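PDB 5WQ3: cytokinin riboside 5'-monophosphate phosphoribohydrolase from Corynebacterium glutamicum, which belongs to the lysine-decarboxylase-like (LOG-type) family and folds as an alpha/beta protein around a parallel sheet of Rossmann-like topology. Local coordinates for residues His83-Ala88 against Pro109-Ala114; Phe166-Gly171 against Ile196-Thr201. One frame throughout, in Å; residues are numbered along the deposited sequence.

Contact 1: residues His83-Ala88 against Pro109-Ala114; sequences HPYYKA and PGLMEA
The ring of Tyr86 lies over Ala114, with the methyl CB centred beneath one face at 3.7 Å from the ring centroid, a CH-pi contact along the ring normal. CG of Tyr86 stands anti to the backbone N (chi1 -167°), which swings the ring off its own helix, 84-98, and across the start of helix 113-121. Alanine suits this place because a single methyl lets the ring lie close to the backbone. OE1 of Glu113 lies at the ring's edge, near its plane, and accepts a 2.5 Å hydrogen bond from OH of Tyr86. The extended glutamate brings its carboxylate nearly perpendicular to the ring, 82° apart, and OE1 is met from above the carboxylate plane. Leu111 sets its two methyls against the backbone where Tyr85 passes into Tyr86: CD2 packs 3.5 Å from the backbone N of Tyr86, while CD1 meets CB of Tyr85 at 3.8 Å. At the helix N-cap, His83 accepts from Tyr85 N through ND1 in its ring plane, and its CE1 lies over the Tyr85 ring. Tyr86 therefore serves both chemistries: its aromatic face joins the apolar packing, and its hydroxyl gives the Glu113 carboxylate a polar partner within a largely buried contact.

Contact 2: residues Phe166-Gly171 against Ile196-Thr201; sequences FVCLPG and IVLIGT
Val167 and Val197 sit side by side on neighbouring parallel strands, CG2 of Val167 lying 4.1 Å from CB of Val197. CG1 of Val167, anti to its backbone N (chi1 179°), reaches diagonally across to CG1 of Ile199 at 3.7 Å. Beta-branched residues suit the extended strand, and here Val167, Val197 and Ile199 give helix 235-246 a compact apolar surface. Phe166, Cys168, Ile196 and Leu198 point to the other face, against helices 173-188 and 201-216. Between the faces the backbones pair closely: Val197 N donates to Phe166 O at 2.9 Å, Cys168 N to Val197 O at 2.8 Å, and Ile199 N to Cys168 O at 3.1 Å.

Past this last bond the chains part: the CA atoms of Pro170 and Gly200 are 6.7 Å apart, against 4.6 Å for Val167 and Val197. Pro170, which has no N-H to give, rests its ring CD on Ile199 O. Partly exposed Gly200 is the N-cap of helix 201-216; at its phi of 114° a side chain would jam against the carbonyl O of Ile199 and press on Pro170 CG. The arrangement is a beta-alpha-beta unit with helix 173-188 as its connection. Its chemistry implies a division of work: hydrogen bonds between peptide groups hold the parallel register and apolar branches seal both faces, until the chains separate at Pro170 and Gly200.

Overall arrangement
Both contacts are largely buried, but they lie at different depths. The centre of contact 2 lies about 9 Å from the centre of the chain, that of contact 1 about 14 Å, and contact 2 joins two strands of the parallel sheet. Contact 1 joins no strands: it packs the start of one helix against the turn leading into another and that helix's first residues. Backbone hydrogen bonds therefore dominate contact 2, whereas contact 1 depends on side chains and a hydroxyl-carboxylate bond. Their centres are about 12 Å apart, and they meet at the loop after strand 166-168, where Leu111 CD1 packs 3.3 Å from Pro170 O and Tyr85 CE2 lies 3.6 Å from Pro170 CB.

Contact 1: residues His83-Ala88 against Pro109-Ala114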
loop_
_atom_site.group_PDB
_atom_site.type_symbol
_atom_site.label_atom_id
_atom_site.label_comp_id
_atom_site.label_asym_id
_atom_site.label_seq_id
_atom_site.Cartn_x
_atom_site.Cartn_y
_atom_site.Cartn_z
ATOM N N HIS C 83 40.179 -14.264 37.106
ATOM C CA HIS C 83 40.816 -15.569 37.085
ATOM C C HIS C 83 42.037 -15.511 37.994
ATOM O O HIS C 83 42.650 -14.444 38.090
ATOM C CB HIS C 83 41.212 -15.841 35.610
ATOM C CG HIS C 83 41.625 -17.245 35.334
ATOM N ND1 HIS C 83 42.803 -17.771 35.798
ATOM C CD2 HIS C 83 41.026 -18.226 34.635
ATOM C CE1 HIS C 83 42.895 -19.038 35.445
ATOM N NE2 HIS C 83 41.833 -19.331 34.720
ATOM N N PRO C 84 42.424 -16.625 38.660
ATOM C CA PRO C 84 43.669 -16.550 39.491
ATOM C C PRO C 84 44.936 -16.056 38.751
ATOM O O PRO C 84 45.656 -15.261 39.307
ATOM C CB PRO C 84 43.899 -17.983 39.988
ATOM C CG PRO C 84 42.620 -18.708 39.721
ATOM C CD PRO C 84 41.802 -17.962 38.705
ATOM N N TYR C 85 45.203 -16.530 37.536
ATOM C CA TYR C 85 46.300 -16.015 36.739
ATOM C C TYR C 85 46.328 -14.527 36.606
ATOM O O TYR C 85 47.416 -13.935 36.630
ATOM C CB TYR C 85 46.250 -16.548 35.335
ATOM C CG TYR C 85 46.282 -18.017 35.184
ATOM C CD1 TYR C 85 46.649 -18.873 36.226
ATOM C CD2 TYR C 85 45.940 -18.579 33.972
ATOM C CE1 TYR C 85 46.687 -20.247 36.035
ATOM C CE2 TYR C 85 46.007 -19.941 33.768
ATOM C CZ TYR C 85 46.325 -20.766 34.796
ATOM O OH TYR C 85 46.350 -22.115 34.528
ATOM N N TYR C 86 45.169 -13.903 36.393
ATOM C CA TYR C 86 45.074 -12.446 36.325
ATOM C C TYR C 86 45.586 -11.851 37.646
ATOM O O TYR C 86 46.381 -10.899 37.670
ATOM C CB TYR C 86 43.660 -11.943 36.003
ATOM C CG TYR C 86 43.579 -10.467 35.629
ATOM C CD1 TYR C 86 43.678 -9.481 36.588
ATOM C CD2 TYR C 86 43.456 -10.059 34.311
ATOM C CE1 TYR C 86 43.602 -8.120 36.255
ATOM C CE2 TYR C 86 43.407 -8.685 33.965
ATOM C CZ TYR C 86 43.492 -7.727 34.950
ATOM O OH TYR C 86 43.450 -6.356 34.650
ATOM N N LYS C 87 45.138 -12.421 38.752
ATOM C CA LYS C 87 45.521 -11.853 40.049
ATOM C C LYS C 87 47.053 -12.000 40.304
ATOM O O LYS C 87 47.729 -11.066 40.818
ATOM C CB LYS C 87 44.717 -12.502 41.165
ATOM C CG LYS C 87 45.026 -11.981 42.559
ATOM C CD LYS C 87 44.168 -12.738 43.591
ATOM C CE LYS C 87 44.794 -12.805 44.983
ATOM N NZ LYS C 87 44.306 -11.677 45.812
ATOM N N ALA C 88 47.566 -13.163 39.936
ATOM C CA ALA C 88 48.993 -13.416 39.922
ATOM C C ALA C 88 49.750 -12.373 39.046
ATOM O O ALA C 88 50.726 -11.750 39.485
ATOM C CB ALA C 88 49.252 -14.850 39.445
ATOM N N PRO C 109 44.853 -6.907 26.442
ATOM C CA PRO C 109 44.005 -7.246 27.590
ATOM C C PRO C 109 44.496 -8.529 28.330
ATOM O O PRO C 109 45.558 -9.049 28.020
ATOM C CB PRO C 109 42.618 -7.474 26.912
ATOM C CG PRO C 109 42.954 -7.955 25.514
ATOM C CD PRO C 109 44.219 -7.237 25.137
ATOM N N GLY C 110 43.737 -9.031 29.304
ATOM C CA GLY C 110 44.057 -10.331 29.914
ATOM C C GLY C 110 45.375 -10.321 30.693
ATOM O O GLY C 110 45.628 -9.393 31.539
ATOM N N LEU C 111 46.266 -11.258 30.390
ATOM C CA LEU C 111 47.482 -11.337 31.201
ATOM C C LEU C 111 48.600 -10.436 30.711
ATOM O O LEU C 111 49.694 -10.455 31.280
ATOM C CB LEU C 111 47.937 -12.771 31.341
ATOM C CG LEU C 111 46.902 -13.726 31.871
ATOM C CD1 LEU C 111 47.509 -15.090 32.019
ATOM C CD2 LEU C 111 46.357 -13.244 33.208
ATOM N N MET C 112 48.331 -9.606 29.690
ATOM C CA MET C 112 49.165 -8.442 29.461
ATOM C C MET C 112 48.746 -7.248 30.310
ATOM O O MET C 112 49.592 -6.526 30.860
ATOM C CB MET C 112 49.128 -8.050 27.996
ATOM C CG MET C 112 49.673 -9.121 27.042
ATOM S SD MET C 112 49.520 -8.532 25.339
ATOM C CE MET C 112 47.928 -9.266 24.965
ATOM N N GLU C 113 47.442 -6.991 30.408
ATOM C CA GLU C 113 46.999 -5.897 31.217
ATOM C C GLU C 113 47.315 -6.101 32.689
ATOM O O GLU C 113 47.499 -5.138 33.389
ATOM C CB GLU C 113 45.489 -5.739 31.085
ATOM C CG GLU C 113 44.861 -4.646 31.919
ATOM C CD GLU C 113 43.381 -4.636 31.803
ATOM O OE1 GLU C 113 42.739 -5.585 32.331
ATOM O OE2 GLU C 113 42.876 -3.699 31.164
ATOM N N ALA C 114 47.255 -7.327 33.185
ATOM C CA ALA C 114 47.414 -7.555 34.610
ATOM C C ALA C 114 48.773 -7.004 35.156
ATOM O O ALA C 114 48.833 -6.241 36.129
ATOM C CB ALA C 114 47.227 -9.043 34.931
#

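Contact 2: residues Phe166-Gly171 against Ile196-Thr201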
loop_
_atom_site.group_PDB
_atom_site.type_symbol
_atom_site.label_atom_id
_atom_site.label_comp_id
_atom_site.label_asym_id
_atom_site.label_seq_id
_atom_site.Cartn_x
_atom_site.Cartn_y
_atom_site.Cartn_z
ATOM N N PHE C 166 62.574 -12.160 30.661
ATOM C CA PHE C 166 61.249 -12.493 30.184
ATOM C C PHE C 166 60.591 -13.389 31.264
ATOM O O PHE C 166 61.178 -14.380 31.699
ATOM C CB PHE C 166 61.269 -13.350 28.906
ATOM C CG PHE C 166 61.292 -12.588 27.577
ATOM C CD1 PHE C 166 61.519 -11.239 27.512
ATOM C CD2 PHE C 166 61.170 -13.305 26.368
ATOM C CE1 PHE C 166 61.583 -10.593 26.277
ATOM C CE2 PHE C 166 61.238 -12.674 25.135
ATOM C CZ PHE C 166 61.453 -11.289 25.090
ATOM N N VAL C 167 59.373 -13.036 31.623
ATOM C CA VAL C 167 58.488 -13.865 32.434
ATOM C C VAL C 167 57.226 -14.205 31.657
ATOM O O VAL C 167 56.547 -13.359 31.150
ATOM C CB VAL C 167 58.052 -13.134 33.698
ATOM C CG1 VAL C 167 57.107 -14.016 34.534
ATOM C CG2 VAL C 167 59.262 -12.758 34.491
ATOM N N CYS C 168 56.910 -15.488 31.564
ATOM C CA CYS C 168 55.729 -15.909 30.804
ATOM C C CYS C 168 54.697 -16.461 31.739
ATOM O O CYS C 168 54.885 -17.550 32.287
ATOM C CB CYS C 168 56.129 -16.988 29.807
ATOM S SG CYS C 168 57.290 -16.437 28.518
ATOM N N LEU C 169 53.640 -15.683 31.957
ATOM C CA LEU C 169 52.400 -16.206 32.497
ATOM C C LEU C 169 51.794 -17.193 31.490
ATOM O O LEU C 169 52.236 -17.310 30.302
ATOM C CB LEU C 169 51.436 -15.093 32.880
ATOM C CG LEU C 169 51.865 -14.026 33.922
ATOM C CD1 LEU C 169 51.082 -12.740 33.891
ATOM C CD2 LEU C 169 51.732 -14.599 35.326
ATOM N N PRO C 170 50.829 -17.989 31.965
ATOM C CA PRO C 170 50.205 -18.906 31.042
ATOM C C PRO C 170 49.655 -18.198 29.812
ATOM O O PRO C 170 49.139 -17.077 29.902
ATOM C CB PRO C 170 49.060 -19.511 31.876
ATOM C CG PRO C 170 49.614 -19.508 33.258
ATOM C CD PRO C 170 50.310 -18.167 33.341
ATOM N N GLY C 171 49.835 -18.834 28.659
ATOM C CA GLY C 171 49.320 -18.292 27.440
ATOM C C GLY C 171 49.331 -19.230 26.270
ATOM O O GLY C 171 49.786 -20.351 26.380
ATOM N N ILE C 196 64.723 -16.297 32.395
ATOM C CA ILE C 196 63.519 -16.639 31.737
ATOM C C ILE C 196 62.748 -17.389 32.781
ATOM O O ILE C 196 63.266 -18.384 33.341
ATOM C CB ILE C 196 63.754 -17.554 30.518
ATOM C CG1 ILE C 196 64.617 -16.850 29.441
ATOM C CG2 ILE C 196 62.388 -18.005 29.975
ATOM C CD1 ILE C 196 65.088 -17.789 28.368
ATOM N N VAL C 197 61.553 -16.911 33.063
ATOM C CA VAL C 197 60.750 -17.545 34.120
ATOM C C VAL C 197 59.382 -17.910 33.612
ATOM O O VAL C 197 58.764 -17.102 32.872
ATOM C CB VAL C 197 60.533 -16.612 35.319
ATOM C CG1 VAL C 197 59.791 -17.369 36.433
ATOM C CG2 VAL C 197 61.857 -16.090 35.812
ATOM N N LEU C 198 58.919 -19.141 33.953
ATOM C CA LEU C 198 57.547 -19.539 33.611
ATOM C C LEU C 198 56.744 -19.614 34.914
ATOM O O LEU C 198 57.188 -20.255 35.847
ATOM C CB LEU C 198 57.475 -20.901 32.808
ATOM C CG LEU C 198 58.499 -21.160 31.634
ATOM C CD1 LEU C 198 58.305 -22.502 30.997
ATOM C CD2 LEU C 198 58.440 -20.118 30.529
ATOM N N ILE C 199 55.573 -19.007 34.949
ATOM C CA ILE C 199 54.691 -19.012 36.099
ATOM C C ILE C 199 53.507 -19.926 35.884
ATOM O O ILE C 199 52.779 -19.736 34.976
ATOM C CB ILE C 199 54.132 -17.624 36.374
ATOM C CG1 ILE C 199 55.244 -16.594 36.480
ATOM C CG2 ILE C 199 53.203 -17.639 37.562
ATOM C CD1 ILE C 199 56.063 -16.614 37.719
ATOM N N GLY C 200 53.308 -20.881 36.782
ATOM C CA GLY C 200 52.234 -21.819 36.670
ATOM C C GLY C 200 52.840 -23.180 36.437
ATOM O O GLY C 200 53.138 -23.565 35.326
ATOM N N THR C 201 53.033 -23.914 37.516
ATOM C CA THR C 201 53.803 -25.129 37.428
ATOM C C THR C 201 52.964 -26.177 36.739
ATOM O O THR C 201 53.451 -26.954 35.989
ATOM C CB THR C 201 54.214 -25.680 38.796
ATOM O OG1 THR C 201 53.097 -25.633 39.678
ATOM C CG2 THR C 201 55.379 -24.951 39.349
#